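Local coordinates for protein 3-carboxy-cis,cis-muconate cycloisomerase (Acinetobacter calcoaceticus, PDB 1Q5N) that is a largely helical enzyme of the lyase family that includes adenylosuccinate lyase, and assembles from four chains, at residues E32-V46 against Q209-L221. Numbering follows the deposited sequence.
Sequences EAEVALAQAQAQVGV and QGSIVVEAYAKQL. Unlike the reference sequence in segment 32-46: Ala40 (reference Gln).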
loop_
_atom_site.group_PDB
_atom_site.type_symbol
_atom_site.label_atom_id
_atom_site.label_comp_id
_atom_site.label_asym_id
_atom_site.label_seq_id
_atom_site.Cartn_x
_atom_site.Cartn_y
_atom_site.Cartn_z
ATOM N N GLU A 32 -29.962 8.493 15.491
ATOM C CA GLU A 32 -30.587 9.389 14.550
ATOM C C GLU A 32 -31.179 8.635 13.349
ATOM O O GLU A 32 -32.287 8.956 12.869
ATOM C CB GLU A 32 -29.556 10.400 14.088
ATOM C CG GLU A 32 -30.082 11.522 13.198
ATOM C CD GLU A 32 -28.985 12.581 12.923
ATOM O OE1 GLU A 32 -28.066 12.751 13.781
ATOM O OE2 GLU A 32 -29.047 13.253 11.861
ATOM N N ALA A 33 -30.432 7.644 12.854
ATOM C CA ALA A 33 -30.900 6.826 11.734
ATOM C C ALA A 33 -32.193 6.018 12.089
ATOM O O ALA A 33 -33.085 5.846 11.241
ATOM C CB ALA A 33 -29.806 5.853 11.295
ATOM N N GLU A 34 -32.245 5.483 13.317
ATOM C CA GLU A 34 -33.400 4.708 13.773
ATOM C C GLU A 34 -34.657 5.602 13.878
ATOM O O GLU A 34 -35.743 5.221 13.425
ATOM C CB GLU A 34 -33.082 4.042 15.109
ATOM C CG GLU A 34 -32.069 2.906 15.020
ATOM C CD GLU A 34 -32.601 1.666 14.317
ATOM O OE1 GLU A 34 -33.743 1.661 13.826
ATOM O OE2 GLU A 34 -31.869 0.677 14.251
ATOM N N VAL A 35 -34.474 6.812 14.413
ATOM C CA VAL A 35 -35.546 7.783 14.536
ATOM C C VAL A 35 -36.066 8.135 13.161
ATOM O O VAL A 35 -37.263 8.119 12.942
ATOM C CB VAL A 35 -35.062 9.084 15.214
ATOM C CG1 VAL A 35 -36.139 10.142 15.154
ATOM C CG2 VAL A 35 -34.708 8.809 16.643
ATOM N N ALA A 36 -35.181 8.425 12.217
ATOM C CA ALA A 36 -35.647 8.816 10.897
ATOM C C ALA A 36 -36.438 7.705 10.234
ATOM O O ALA A 36 -37.396 7.968 9.494
ATOM C CB ALA A 36 -34.478 9.231 10.019
ATOM N N LEU A 37 -36.025 6.463 10.498
ATOM C CA LEU A 37 -36.677 5.280 9.942
ATOM C C LEU A 37 -38.134 5.126 10.458
ATOM O O LEU A 37 -39.037 4.826 9.680
ATOM C CB LEU A 37 -35.878 4.015 10.304
ATOM C CG LEU A 37 -36.507 2.719 9.759
ATOM C CD1 LEU A 37 -36.530 2.772 8.254
ATOM C CD2 LEU A 37 -35.732 1.509 10.229
ATOM N N ALA A 38 -38.321 5.300 11.767
ATOM C CA ALA A 38 -39.620 5.202 12.410
ATOM C C ALA A 38 -40.488 6.342 11.897
ATOM O O ALA A 38 -41.650 6.131 11.560
ATOM C CB ALA A 38 -39.473 5.288 13.911
ATOM N N GLN A 39 -39.923 7.537 11.803
ATOM C CA GLN A 39 -40.689 8.651 11.300
ATOM C C GLN A 39 -41.114 8.489 9.860
ATOM O O GLN A 39 -42.250 8.805 9.513
ATOM C CB GLN A 39 -39.911 9.943 11.419
ATOM C CG GLN A 39 -39.795 10.451 12.825
ATOM C CD GLN A 39 -39.175 11.848 12.846
ATOM O OE1 GLN A 39 -39.825 12.816 13.280
ATOM N NE2 GLN A 39 -37.919 11.971 12.358
ATOM N N ALA A 40 -40.203 8.013 9.009
ATOM C CA ALA A 40 -40.524 7.850 7.599
ATOM C C ALA A 40 -41.599 6.806 7.427
ATOM O O ALA A 40 -42.459 6.952 6.567
ATOM C CB ALA A 40 -39.291 7.461 6.807
ATOM N N GLN A 41 -41.542 5.756 8.247
ATOM C CA GLN A 41 -42.528 4.682 8.157
ATOM C C GLN A 41 -43.918 5.121 8.652
ATOM O O GLN A 41 -44.926 4.764 8.042
ATOM C CB GLN A 41 -42.053 3.440 8.922
ATOM C CG GLN A 41 -40.906 2.779 8.244
ATOM C CD GLN A 41 -40.321 1.619 9.035
ATOM O OE1 GLN A 41 -40.421 1.568 10.266
ATOM N NE2 GLN A 41 -39.678 0.684 8.325
ATOM N N ALA A 42 -43.959 5.884 9.743
ATOM C CA ALA A 42 -45.226 6.387 10.292
ATOM C C ALA A 42 -45.856 7.309 9.248
ATOM O O ALA A 42 -47.038 7.243 8.962
ATOM C CB ALA A 42 -44.984 7.160 11.611
ATOM N N GLN A 43 -45.037 8.149 8.658
ATOM C CA GLN A 43 -45.504 9.065 7.650
ATOM C C GLN A 43 -46.131 8.423 6.384
ATOM O O GLN A 43 -46.891 9.086 5.671
ATOM C CB GLN A 43 -44.339 9.989 7.296
ATOM C CG GLN A 43 -44.450 10.690 5.990
ATOM C CD GLN A 43 -43.237 11.536 5.717
ATOM O OE1 GLN A 43 -42.956 11.907 4.555
ATOM N NE2 GLN A 43 -42.499 11.865 6.789
ATOM N N VAL A 44 -45.820 7.165 6.077
ATOM C CA VAL A 44 -46.421 6.527 4.901
ATOM C C VAL A 44 -47.352 5.372 5.288
ATOM O O VAL A 44 -47.781 4.590 4.436
ATOM C CB VAL A 44 -45.360 5.962 3.922
ATOM C CG1 VAL A 44 -44.519 7.079 3.367
ATOM C CG2 VAL A 44 -44.497 4.913 4.620
ATOM N N GLY A 45 -47.635 5.243 6.579
ATOM C CA GLY A 45 -48.522 4.186 7.004
ATOM C C GLY A 45 -47.920 2.875 7.474
ATOM O O GLY A 45 -48.600 2.115 8.159
ATOM N N VAL A 46 -46.669 2.578 7.152
ATOM C CA VAL A 46 -46.103 1.302 7.590
ATOM C C VAL A 46 -46.125 1.044 9.109
ATOM O O VAL A 46 -46.175 -0.103 9.529
ATOM C CB VAL A 46 -44.685 1.125 7.032
ATOM C CG1 VAL A 46 -44.088 -0.215 7.487
ATOM C CG2 VAL A 46 -44.748 1.221 5.508
ATOM N N GLN A 209 -44.191 -1.638 -0.082
ATOM C CA GLN A 209 -44.023 -0.290 0.450
ATOM C C GLN A 209 -42.550 0.128 0.437
ATOM O O GLN A 209 -42.203 1.219 0.898
ATOM C CB GLN A 209 -44.471 -0.268 1.912
ATOM C CG GLN A 209 -45.882 -0.751 2.117
ATOM C CD GLN A 209 -46.858 0.165 1.426
ATOM O OE1 GLN A 209 -47.281 1.184 1.992
ATOM N NE2 GLN A 209 -47.197 -0.164 0.177
ATOM N N GLY A 210 -41.685 -0.748 -0.059
ATOM C CA GLY A 210 -40.267 -0.440 -0.036
ATOM C C GLY A 210 -39.787 0.891 -0.607
ATOM O O GLY A 210 -39.113 1.677 0.105
ATOM N N SER A 211 -40.093 1.132 -1.885
ATOM C CA SER A 211 -39.654 2.356 -2.543
ATOM C C SER A 211 -40.210 3.622 -1.863
ATOM O O SER A 211 -39.508 4.612 -1.715
ATOM C CB SER A 211 -40.052 2.320 -3.993
ATOM O OG SER A 211 -39.827 1.038 -4.542
ATOM N N ILE A 212 -41.458 3.562 -1.424
ATOM C CA ILE A 212 -42.107 4.677 -0.737
ATOM C C ILE A 212 -41.339 4.960 0.570
ATOM O O ILE A 212 -41.043 6.127 0.902
ATOM C CB ILE A 212 -43.585 4.287 -0.414
ATOM C CG1 ILE A 212 -44.336 3.976 -1.720
ATOM C CG2 ILE A 212 -44.205 5.271 0.479
ATOM C CD1 ILE A 212 -44.070 2.412 -2.273
ATOM N N VAL A 213 -41.011 3.914 1.326
ATOM C CA VAL A 213 -40.289 4.146 2.568
ATOM C C VAL A 213 -38.841 4.691 2.394
ATOM O O VAL A 213 -38.404 5.535 3.170
ATOM C CB VAL A 213 -40.228 2.894 3.425
ATOM C CG1 VAL A 213 -39.348 3.155 4.638
ATOM C CG2 VAL A 213 -41.631 2.519 3.896
ATOM N N VAL A 214 -38.110 4.247 1.372
ATOM C CA VAL A 214 -36.733 4.703 1.166
ATOM C C VAL A 214 -36.763 6.179 0.830
ATOM O O VAL A 214 -35.944 6.970 1.324
ATOM C CB VAL A 214 -36.028 3.940 -0.001
ATOM C CG1 VAL A 214 -34.570 4.399 -0.146
ATOM C CG2 VAL A 214 -36.039 2.469 0.291
ATOM N N GLU A 215 -37.717 6.558 -0.006
ATOM C CA GLU A 215 -37.839 7.940 -0.398
ATOM C C GLU A 215 -38.043 8.867 0.807
ATOM O O GLU A 215 -37.369 9.894 0.938
ATOM C CB GLU A 215 -38.976 8.054 -1.386
ATOM C CG GLU A 215 -39.375 9.454 -1.729
ATOM C CD GLU A 215 -40.572 9.429 -2.650
ATOM O OE1 GLU A 215 -41.618 8.843 -2.238
ATOM O OE2 GLU A 215 -40.457 9.963 -3.780
ATOM N N ALA A 216 -38.937 8.482 1.704
ATOM C CA ALA A 216 -39.211 9.295 2.877
ATOM C C ALA A 216 -38.091 9.200 3.914
ATOM O O ALA A 216 -37.913 10.096 4.734
ATOM C CB ALA A 216 -40.550 8.877 3.515
ATOM N N TYR A 217 -37.356 8.098 3.918
ATOM C CA TYR A 217 -36.250 7.959 4.863
ATOM C C TYR A 217 -35.120 8.912 4.409
ATOM O O TYR A 217 -34.554 9.639 5.200
ATOM C CB TYR A 217 -35.803 6.494 4.872
ATOM C CG TYR A 217 -34.556 6.158 5.683
ATOM C CD1 TYR A 217 -34.526 6.313 7.064
ATOM C CD2 TYR A 217 -33.441 5.584 5.056
ATOM C CE1 TYR A 217 -33.418 5.891 7.806
ATOM C CE2 TYR A 217 -32.337 5.167 5.778
ATOM C CZ TYR A 217 -32.330 5.314 7.148
ATOM O OH TYR A 217 -31.249 4.844 7.852
ATOM N N ALA A 218 -34.829 8.922 3.118
ATOM C CA ALA A 218 -33.797 9.787 2.583
ATOM C C ALA A 218 -34.159 11.224 2.941
ATOM O O ALA A 218 -33.353 11.971 3.502
ATOM C CB ALA A 218 -33.712 9.616 1.061
ATOM N N LYS A 219 -35.394 11.596 2.638
ATOM C CA LYS A 219 -35.877 12.958 2.896
ATOM C C LYS A 219 -35.755 13.375 4.347
ATOM O O LYS A 219 -35.294 14.465 4.633
ATOM C CB LYS A 219 -37.309 13.057 2.436
ATOM C CG LYS A 219 -37.834 14.443 2.297
ATOM C CD LYS A 219 -39.047 14.398 1.368
ATOM C CE LYS A 219 -38.621 13.871 -0.029
ATOM N NZ LYS A 219 -39.796 13.605 -0.931
ATOM N N GLN A 220 -36.139 12.508 5.273
ATOM C CA GLN A 220 -36.027 12.823 6.699
ATOM C C GLN A 220 -34.607 13.173 7.120
ATOM O O GLN A 220 -34.400 13.920 8.063
ATOM C CB GLN A 220 -36.432 11.630 7.579
ATOM C CG GLN A 220 -37.902 11.341 7.729
ATOM C CD GLN A 220 -38.698 12.558 8.143
ATOM O OE1 GLN A 220 -39.640 12.947 7.445
ATOM N NE2 GLN A 220 -38.316 13.181 9.259
ATOM N N LEU A 221 -33.628 12.564 6.462
ATOM C CA LEU A 221 -32.241 12.773 6.825
ATOM C C LEU A 221 -31.588 13.774 5.906
ATOM O O LEU A 221 -30.445 14.139 6.095
ATOM C CB LEU A 221 -31.491 11.435 6.751
ATOM C CG LEU A 221 -31.881 10.350 7.736
ATOM C CD1 LEU A 221 -31.305 9.040 7.265
ATOM C CD2 LEU A 221 -31.378 10.706 9.138
#
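A chi1 of 174° swings the Tyr217 ring away from its own backbone N and brings its edge against helix 32-43. Ala33 O meets that edge near the ring plane, 3.5 Å from Tyr217 CE1. Ala33, Ala36, Leu37 and Ala40 form the hole for this knob. Gln220 bends at chi2, which turns its amide along the helix surface toward Gln43. Gln43 reaches over with an extended chain, and its NE2 donates to Gln220 OE1 at 3.1 Å. The two amide planes stand 86° apart. The donor lies above the carbonyl plane of Gln220, so the bond misses the lone pairs. Between these groups Ala40 CB drops into a hole of Val213, Ala216, Tyr217 and Gln220, 3.8 Å from Ala216 CB. The small alanines are consistent with the close approach of the segment axes, 8.3 Å. At one end Ala36 CB packs on Leu221 CD2 at 3.5 Å. At the other, Val213 CG2 touches both Val44 CG2 and Val46 CG2, while Val44 CG1 presses tightly on Ile212 CG2. The two segment axes cross obliquely, 129° between N-to-C directions. Helix 110-146 flanks the pair, with Thr116 OG1 hydrogen-bonded to Tyr217 OH, and helix 49-59 packs against helix 23-43.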